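PDB 3WMR: proline iminopeptidase from Streptomyces halstedii, which acts as an amidohydrolase that meets polyketide substrates through a hydrophobic tunnel, and may also release N-terminal proline from peptides. Local coordinates for residues 148-153 and 293-298; 257-262 and 308-313; 289-292 and 298-301. All coordinates share one frame; numbering follows the deposited sequence.

Contact 1. Residues 148-153 and 293-298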
loop_
_atom_site.group_PDB
_atom_site.type_symbol
_atom_site.label_atom_id
_atom_site.label_comp_id
_atom_site.label_asym_id
_atom_site.label_seq_id
_atom_site.Cartn_x
_atom_site.Cartn_y
_atom_site.Cartn_z
ATOM N N VAL A 148 5.377 -4.070 6.415
ATOM C CA VAL A 148 5.541 -3.492 5.095
ATOM C C VAL A 148 5.328 -4.627 4.094
ATOM O O VAL A 148 6.191 -5.495 3.914
ATOM C CB VAL A 148 6.907 -2.781 4.903
ATOM C CG1 VAL A 148 7.015 -1.620 5.874
ATOM C CG2 VAL A 148 8.076 -3.743 5.064
ATOM N N ALA A 149 4.140 -4.602 3.487
ATOM C CA ALA A 149 3.646 -5.643 2.619
ATOM C C ALA A 149 3.645 -5.171 1.174
ATOM O O ALA A 149 3.005 -4.172 0.865
ATOM C CB ALA A 149 2.223 -6.008 3.030
ATOM N N ASN A 150 4.353 -5.890 0.296
ATOM C CA ASN A 150 4.362 -5.593 -1.139
ATOM C C ASN A 150 4.842 -4.178 -1.378
ATOM O O ASN A 150 4.348 -3.462 -2.251
ATOM C CB ASN A 150 2.974 -5.803 -1.744
ATOM C CG ASN A 150 2.291 -7.036 -1.188
ATOM O OD1 ASN A 150 2.723 -8.165 -1.438
ATOM N ND2 ASN A 150 1.273 -6.834 -0.401
ATOM N N ALA A 151 5.820 -3.778 -0.582
ATOM C CA ALA A 151 6.259 -2.382 -0.563
ATOM C C ALA A 151 7.746 -2.285 -0.780
ATOM O O ALA A 151 8.514 -2.866 -0.018
ATOM C CB ALA A 151 5.878 -1.747 0.760
ATOM N N PRO A 152 8.173 -1.505 -1.804
ATOM C CA PRO A 152 9.600 -1.322 -2.060
ATOM C C PRO A 152 10.212 -0.340 -1.076
ATOM O O PRO A 152 9.492 0.475 -0.523
ATOM C CB PRO A 152 9.609 -0.692 -3.453
ATOM C CG PRO A 152 8.398 0.172 -3.451
ATOM C CD PRO A 152 7.365 -0.584 -2.624
ATOM N N ALA A 153 11.529 -0.399 -0.891
ATOM C CA ALA A 153 12.242 0.592 -0.061
ATOM C C ALA A 153 12.662 1.815 -0.872
ATOM O O ALA A 153 12.969 2.864 -0.309
ATOM C CB ALA A 153 13.472 -0.032 0.582
ATOM N N HIS A 293 1.222 -9.290 -5.848
ATOM C CA HIS A 293 1.140 -8.023 -5.127
ATOM C C HIS A 293 0.006 -7.965 -4.114
ATOM O O HIS A 293 -0.001 -7.087 -3.239
ATOM C CB HIS A 293 0.993 -6.876 -6.140
ATOM C CG HIS A 293 1.389 -5.542 -5.607
ATOM N ND1 HIS A 293 2.681 -5.246 -5.230
ATOM C CD2 HIS A 293 0.675 -4.410 -5.430
ATOM C CE1 HIS A 293 2.743 -3.993 -4.825
ATOM N NE2 HIS A 293 1.538 -3.466 -4.930
ATOM N N VAL A 294 -0.950 -8.892 -4.209
ATOM C CA VAL A 294 -2.090 -8.883 -3.301
ATOM C C VAL A 294 -2.328 -10.242 -2.636
ATOM O O VAL A 294 -3.393 -10.840 -2.825
ATOM C CB VAL A 294 -3.373 -8.383 -4.003
ATOM C CG1 VAL A 294 -3.265 -6.896 -4.298
ATOM C CG2 VAL A 294 -3.666 -9.163 -5.281
ATOM N N PRO A 295 -1.355 -10.715 -1.828
ATOM C CA PRO A 295 -1.432 -12.024 -1.159
ATOM C C PRO A 295 -2.649 -12.225 -0.236
ATOM O O PRO A 295 -3.112 -13.365 -0.038
ATOM C CB PRO A 295 -0.124 -12.106 -0.371
ATOM C CG PRO A 295 0.370 -10.700 -0.244
ATOM C CD PRO A 295 -0.128 -9.974 -1.458
ATOM N N HIS A 296 -3.167 -11.136 0.315
ATOM C CA HIS A 296 -4.368 -11.187 1.110
ATOM C C HIS A 296 -5.606 -11.640 0.300
ATOM O O HIS A 296 -6.609 -11.962 0.894
ATOM C CB HIS A 296 -4.638 -9.837 1.773
ATOM C CG HIS A 296 -4.863 -8.720 0.812
ATOM N ND1 HIS A 296 -3.830 -8.094 0.134
ATOM C CD2 HIS A 296 -5.998 -8.092 0.433
ATOM C CE1 HIS A 296 -4.326 -7.145 -0.636
ATOM N NE2 HIS A 296 -5.638 -7.114 -0.466
ATOM N N LEU A 297 -5.515 -11.587 -1.033
ATOM C CA LEU A 297 -6.564 -12.032 -1.951
ATOM C C LEU A 297 -6.163 -13.332 -2.623
ATOM O O LEU A 297 -6.975 -14.243 -2.780
ATOM C CB LEU A 297 -6.820 -10.956 -3.016
ATOM C CG LEU A 297 -7.618 -9.744 -2.528
ATOM C CD1 LEU A 297 -7.631 -8.648 -3.575
ATOM C CD2 LEU A 297 -9.043 -10.151 -2.171
ATOM N N GLU A 298 -4.899 -13.404 -3.016
ATOM C CA GLU A 298 -4.360 -14.527 -3.749
ATOM C C GLU A 298 -4.182 -15.758 -2.891
ATOM O O GLU A 298 -4.451 -16.872 -3.351
ATOM C CB GLU A 298 -3.033 -14.133 -4.412
ATOM C CG GLU A 298 -3.234 -13.087 -5.497
ATOM C CD GLU A 298 -1.966 -12.338 -5.850
ATOM O OE1 GLU A 298 -1.165 -12.065 -4.933
ATOM O OE2 GLU A 298 -1.766 -12.061 -7.047
#
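N150 and H293 illustrate how a residue just beyond the end of a strand can serve as a floor for an imidazole. The CB of N150 lies over one face of the H293 ring, 3.9 Å from its centroid and 30° off the ring normal, a CH-pi contact. Its nearest ring atom is H293 ND1, 3.5 Å from N150 CB. The backbone takes part as well: N150 O comes within 3.1 Å of H293 CE1, so that methylene and carbonyl of the same residue meet one side of the imidazole. N150 has left-handed backbone angles directly after strand 143-149, where the chain turns away from the sheet.

Beyond CB, the asparagine group turns one face to H293 O. Its CG stands beside the backbone N (chi1 -40°) and comes 3.1 Å from H293 O, while the CD of P295 is 3.8 Å from N150 CG. H293 O and the CD of P295 both lie over the same face of the amide group. H293 has its CG anti to the backbone N (chi1 -159°), which carries the ring back to N150 although its CB sets out along the neighbouring segment. The rotation of the ring is further fixed by a hydrogen bond between its ND1 and D266.

Behind H293 the chain winds into the short helix 295-298. V294 is its N-cap, and V294 O accepts from both L297 N (2.9 Å) and E298 N; a weak bond joins V294 N to E298 OE1. All three residues that touch are buried. H293 also lies against S126, and with D266 these residues are the predicted catalytic triad of the alpha/beta hydrolase fold.

Contact 2. Residues 257-262 and 308-313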
loop_
_atom_site.group_PDB
_atom_site.type_symbol
_atom_site.label_atom_id
_atom_site.label_comp_id
_atom_site.label_asym_id
_atom_site.label_seq_id
_atom_site.Cartn_x
_atom_site.Cartn_y
_atom_site.Cartn_z
ATOM N N PRO A 257 9.508 -4.205 16.059
ATOM C CA PRO A 257 9.640 -5.364 15.215
ATOM C C PRO A 257 8.832 -5.169 13.923
ATOM O O PRO A 257 7.642 -4.817 13.950
ATOM C CB PRO A 257 9.084 -6.517 16.071
ATOM C CG PRO A 257 8.627 -5.922 17.350
ATOM C CD PRO A 257 8.636 -4.440 17.220
ATOM N N THR A 258 9.514 -5.408 12.813
ATOM C CA THR A 258 9.010 -5.134 11.492
ATOM C C THR A 258 8.933 -6.436 10.710
ATOM O O THR A 258 9.808 -7.308 10.851
ATOM C CB THR A 258 9.920 -4.109 10.783
ATOM O OG1 THR A 258 9.921 -2.883 11.533
ATOM C CG2 THR A 258 9.429 -3.836 9.352
ATOM N N MET A 259 7.881 -6.591 9.904
ATOM C CA MET A 259 7.773 -7.768 9.027
ATOM C C MET A 259 7.693 -7.324 7.564
ATOM O O MET A 259 6.868 -6.466 7.224
ATOM C CB MET A 259 6.552 -8.642 9.360
ATOM C CG MET A 259 6.444 -9.863 8.450
ATOM S SD MET A 259 5.233 -11.139 8.901
ATOM C CE MET A 259 3.784 -10.113 9.103
ATOM N N VAL A 260 8.557 -7.904 6.720
ATOM C CA VAL A 260 8.482 -7.723 5.277
ATOM C C VAL A 260 7.727 -8.913 4.704
ATOM O O VAL A 260 8.121 -10.056 4.938
ATOM C CB VAL A 260 9.873 -7.657 4.630
ATOM C CG1 VAL A 260 9.757 -7.562 3.109
ATOM C CG2 VAL A 260 10.663 -6.477 5.192
ATOM N N LEU A 261 6.645 -8.635 3.984
ATOM C CA LEU A 261 5.794 -9.668 3.416
ATOM C C LEU A 261 5.581 -9.325 1.960
ATOM O O LEU A 261 5.033 -8.265 1.649
ATOM C CB LEU A 261 4.451 -9.729 4.146
ATOM C CG LEU A 261 3.512 -10.901 3.789
ATOM C CD1 LEU A 261 2.692 -11.273 5.014
ATOM C CD2 LEU A 261 2.588 -10.599 2.617
ATOM N N ILE A 262 6.027 -10.215 1.076
ATOM C CA ILE A 262 5.838 -10.047 -0.352
ATOM C C ILE A 262 5.339 -11.357 -0.933
ATOM O O ILE A 262 5.367 -12.416 -0.263
ATOM C CB ILE A 262 7.143 -9.611 -1.070
ATOM C CG1 ILE A 262 8.243 -10.661 -0.864
ATOM C CG2 ILE A 262 7.634 -8.254 -0.562
ATOM C CD1 ILE A 262 9.466 -10.441 -1.719
ATOM N N ILE A 308 -1.539 -13.238 11.649
ATOM C CA ILE A 308 -1.881 -13.567 13.031
ATOM C C ILE A 308 -0.656 -14.013 13.835
ATOM O O ILE A 308 -0.488 -13.607 14.993
ATOM C CB ILE A 308 -2.980 -14.650 13.102
ATOM C CG1 ILE A 308 -4.289 -14.105 12.538
ATOM C CG2 ILE A 308 -3.184 -15.127 14.536
ATOM C CD1 ILE A 308 -4.815 -12.870 13.231
ATOM N N ASP A 309 0.192 -14.841 13.218
ATOM C CA ASP A 309 1.443 -15.305 13.832
ATOM C C ASP A 309 2.353 -14.124 14.227
ATOM O O ASP A 309 2.874 -14.064 15.345
ATOM C CB ASP A 309 2.159 -16.246 12.864
ATOM C CG ASP A 309 3.353 -16.939 13.490
ATOM O OD1 ASP A 309 3.168 -18.056 14.026
ATOM O OD2 ASP A 309 4.473 -16.369 13.447
ATOM N N TYR A 310 2.519 -13.175 13.310
ATOM C CA TYR A 310 3.297 -11.970 13.593
ATOM C C TYR A 310 2.602 -11.141 14.683
ATOM O O TYR A 310 3.235 -10.726 15.668
ATOM C CB TYR A 310 3.480 -11.124 12.316
ATOM C CG TYR A 310 3.931 -9.714 12.615
ATOM C CD1 TYR A 310 5.266 -9.444 12.918
ATOM C CD2 TYR A 310 3.021 -8.667 12.664
ATOM C CE1 TYR A 310 5.689 -8.165 13.237
ATOM C CE2 TYR A 310 3.433 -7.386 12.983
ATOM C CZ TYR A 310 4.772 -7.135 13.272
ATOM O OH TYR A 310 5.191 -5.847 13.583
ATOM N N LEU A 311 1.302 -10.893 14.512
ATOM C CA LEU A 311 0.567 -10.033 15.449
ATOM C C LEU A 311 0.584 -10.573 16.897
ATOM O O LEU A 311 0.707 -9.798 17.847
ATOM C CB LEU A 311 -0.884 -9.781 14.967
ATOM C CG LEU A 311 -1.070 -8.880 13.733
ATOM C CD1 LEU A 311 -2.510 -8.928 13.266
ATOM C CD2 LEU A 311 -0.672 -7.435 14.011
ATOM N N GLU A 312 0.490 -11.890 17.065
ATOM C CA GLU A 312 0.501 -12.498 18.398
ATOM C C GLU A 312 1.844 -12.316 19.124
ATOM O O GLU A 312 1.862 -12.225 20.345
ATOM C CB GLU A 312 0.111 -13.981 18.346
ATOM C CG GLU A 312 -1.371 -14.227 18.077
ATOM C CD GLU A 312 -2.279 -13.781 19.213
ATOM O OE1 GLU A 312 -2.006 -14.140 20.378
ATOM O OE2 GLU A 312 -3.272 -13.068 18.936
ATOM N N SER A 313 2.949 -12.225 18.388
ATOM C CA SER A 313 4.259 -11.968 19.006
ATOM C C SER A 313 4.321 -10.599 19.682
ATOM O O SER A 313 5.207 -10.363 20.485
ATOM C CB SER A 313 5.416 -12.124 17.991
ATOM O OG SER A 313 5.558 -10.996 17.135
#
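Y310 meets P257 and M259 with different parts of one side chain, a compact example of a tyrosine that joins a helix to a strand through both its ring and its hydroxyl. The OH donates a hydrogen bond of 2.7 Å to P257 O. This oxygen lies at the edge of the ring, in its plane, whereas the hydroxyl stands above the carbonyl plane of P257, 38° out of it. Over one ring face sits M259 CB, 4.2 Å from the ring centroid in a CH-pi contact.

The rest of the methionine slides past the tyrosine in the opposite direction. Extended through its first two torsions, it bends at the last (chi3 51°), and this turns CE in to within 3.4 Å of Y310 CB. SD remains oblique to the ring, 5.0 Å from its centroid, in a Met-aromatic contact.

Outside this shell, V147 of strand 143-149 touches both M259 and Y310, and V306 and M307, one helical turn earlier, also pack on M259. M259 is held in the sheet by backbone bonds to L146 and V148. On the helix side, S313 OG donates to Y310 O at 2.8 Å, in the carbonyl plane and on a lone pair, and R284 in turn bonds S313 OG. V260 points to the other side of the strand and meets helix 270-279. Strand 258-263 is thus sandwiched between helices 270-279 and 300-312, an arrangement typical of the three-layer alpha/beta/alpha architecture of the alpha/beta hydrolase fold.

Contact 3. Residues 289-292 and 298-301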
loop_
_atom_site.group_PDB
_atom_site.type_symbol
_atom_site.label_atom_id
_atom_site.label_comp_id
_atom_site.label_asym_id
_atom_site.label_seq_id
_atom_site.Cartn_x
_atom_site.Cartn_y
_atom_site.Cartn_z
ATOM N N GLU A 289 4.267 -17.934 -1.643
ATOM C CA GLU A 289 4.788 -18.561 -2.858
ATOM C C GLU A 289 3.823 -18.596 -4.032
ATOM O O GLU A 289 4.254 -18.762 -5.164
ATOM C CB GLU A 289 5.275 -19.980 -2.543
ATOM C CG GLU A 289 6.414 -20.049 -1.530
ATOM C CD GLU A 289 7.692 -19.344 -1.982
ATOM O OE1 GLU A 289 7.823 -18.988 -3.172
ATOM O OE2 GLU A 289 8.584 -19.141 -1.128
ATOM N N ASN A 290 2.531 -18.424 -3.777
ATOM C CA ASN A 290 1.545 -18.382 -4.855
ATOM C C ASN A 290 0.850 -17.031 -4.961
ATOM O O ASN A 290 -0.282 -16.934 -5.461
ATOM C CB ASN A 290 0.533 -19.505 -4.676
ATOM C CG ASN A 290 1.193 -20.872 -4.628
ATOM O OD1 ASN A 290 2.208 -21.115 -5.292
ATOM N ND2 ASN A 290 0.631 -21.761 -3.835
ATOM N N SER A 291 1.555 -15.983 -4.526
ATOM C CA SER A 291 1.022 -14.629 -4.536
ATOM C C SER A 291 1.944 -13.714 -5.350
ATOM O O SER A 291 3.128 -14.007 -5.553
ATOM C CB SER A 291 0.894 -14.072 -3.107
ATOM O OG SER A 291 -0.030 -14.784 -2.300
ATOM N N SER A 292 1.371 -12.618 -5.822
ATOM C CA SER A 292 2.140 -11.492 -6.331
ATOM C C SER A 292 1.941 -10.306 -5.393
ATOM O O SER A 292 2.436 -10.316 -4.265
ATOM C CB SER A 292 1.750 -11.165 -7.779
ATOM O OG SER A 292 0.384 -10.803 -7.885
ATOM N N GLU A 298 -4.899 -13.404 -3.016
ATOM C CA GLU A 298 -4.360 -14.527 -3.749
ATOM C C GLU A 298 -4.182 -15.758 -2.891
ATOM O O GLU A 298 -4.451 -16.872 -3.351
ATOM C CB GLU A 298 -3.033 -14.133 -4.412
ATOM C CG GLU A 298 -3.234 -13.087 -5.497
ATOM C CD GLU A 298 -1.966 -12.338 -5.850
ATOM O OE1 GLU A 298 -1.165 -12.065 -4.933
ATOM O OE2 GLU A 298 -1.766 -12.061 -7.047
ATOM N N GLU A 299 -3.723 -15.571 -1.655
ATOM C CA GLU A 299 -3.616 -16.676 -0.697
ATOM C C GLU A 299 -4.288 -16.257 0.600
ATOM O O GLU A 299 -3.612 -16.002 1.598
ATOM C CB GLU A 299 -2.151 -17.034 -0.451
ATOM C CG GLU A 299 -1.449 -17.561 -1.681
ATOM C CD GLU A 299 -0.068 -18.078 -1.373
ATOM O OE1 GLU A 299 0.003 -19.141 -0.746
ATOM O OE2 GLU A 299 0.942 -17.444 -1.768
ATOM N N PRO A 300 -5.630 -16.166 0.581
ATOM C CA PRO A 300 -6.357 -15.541 1.684
ATOM C C PRO A 300 -6.030 -16.141 3.043
ATOM O O PRO A 300 -5.821 -15.409 4.021
ATOM C CB PRO A 300 -7.830 -15.779 1.334
ATOM C CG PRO A 300 -7.867 -16.179 -0.092
ATOM C CD PRO A 300 -6.527 -16.754 -0.430
ATOM N N GLU A 301 -5.977 -17.464 3.108
ATOM C CA GLU A 301 -5.776 -18.165 4.376
ATOM C C GLU A 301 -4.332 -18.084 4.849
ATOM O O GLU A 301 -4.086 -17.831 6.017
ATOM C CB GLU A 301 -6.207 -19.625 4.250
ATOM C CG GLU A 301 -7.686 -19.765 3.937
ATOM C CD GLU A 301 -8.018 -21.020 3.158
ATOM O OE1 GLU A 301 -9.059 -21.631 3.469
ATOM O OE2 GLU A 301 -7.249 -21.398 2.240
HETATM O O HOH W 1 2.326 -19.516 0.262
#
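The loop after strand 283-288, which leads to the predicted catalytic H293, is tied through N290, S291 and S292 to the junction of helices 295-298 and 300-312, where E298 and E299 turn their carboxylates back toward it. E298 takes S292 as a pair of donors. S292 OG meets the syn lone pair of E298 OE2 at 2.6 Å, and S292 N gives a bond of 2.7 Å to E298 OE1, arriving 39° above the carboxylate plane. The serine hydroxyl lies between its own backbone N and carbonyl carbon (chi1 61°), which puts it on the same side as the amide N-H, facing the glutamate. R205 N is a further partner of E298 OE2.

E299, at the N-cap of helix 300-312, reaches the preceding residues. Its OE2 accepts from N290 N at 2.7 Å, well above the carboxylate plane, and from S291 OG at 2.9 Å, on the anti side and much nearer that plane. Its OE1 accepts a hydrogen bond of 2.6 Å from a water, and the same water accepts from E289 N at 3.1 Å, so the second oxygen is linked to the loop indirectly. Each carboxylate is held by one backbone N-H and one serine hydroxyl of the loop, so both glutamates are probably kept ionised, and three successive loop residues are fixed by neutral donors instead of by salt bridges.

Contacts 1 and 2 are buried and share the sheet, since strands 143-149 and 258-263 are neighbours: probable backbone hydrogen bonds join N150 N to L261 O and V148 N to M259 O, and P295 packs on L261. Contact 3 is only partly buried and shares E298 with contact 1, so one short helix has the predicted catalytic histidine before it and at its end E298, whose carboxylate binds the loop in contact 3. Contacts 2 and 3 use opposite ends of helix 300-312 and do not touch, their centres about 16 Å apart. Chemistry follows place: ring-face packing in contact 1, aromatic and sulfur packing with one hydroxyl bond in contact 2, carboxylates and water in contact 3.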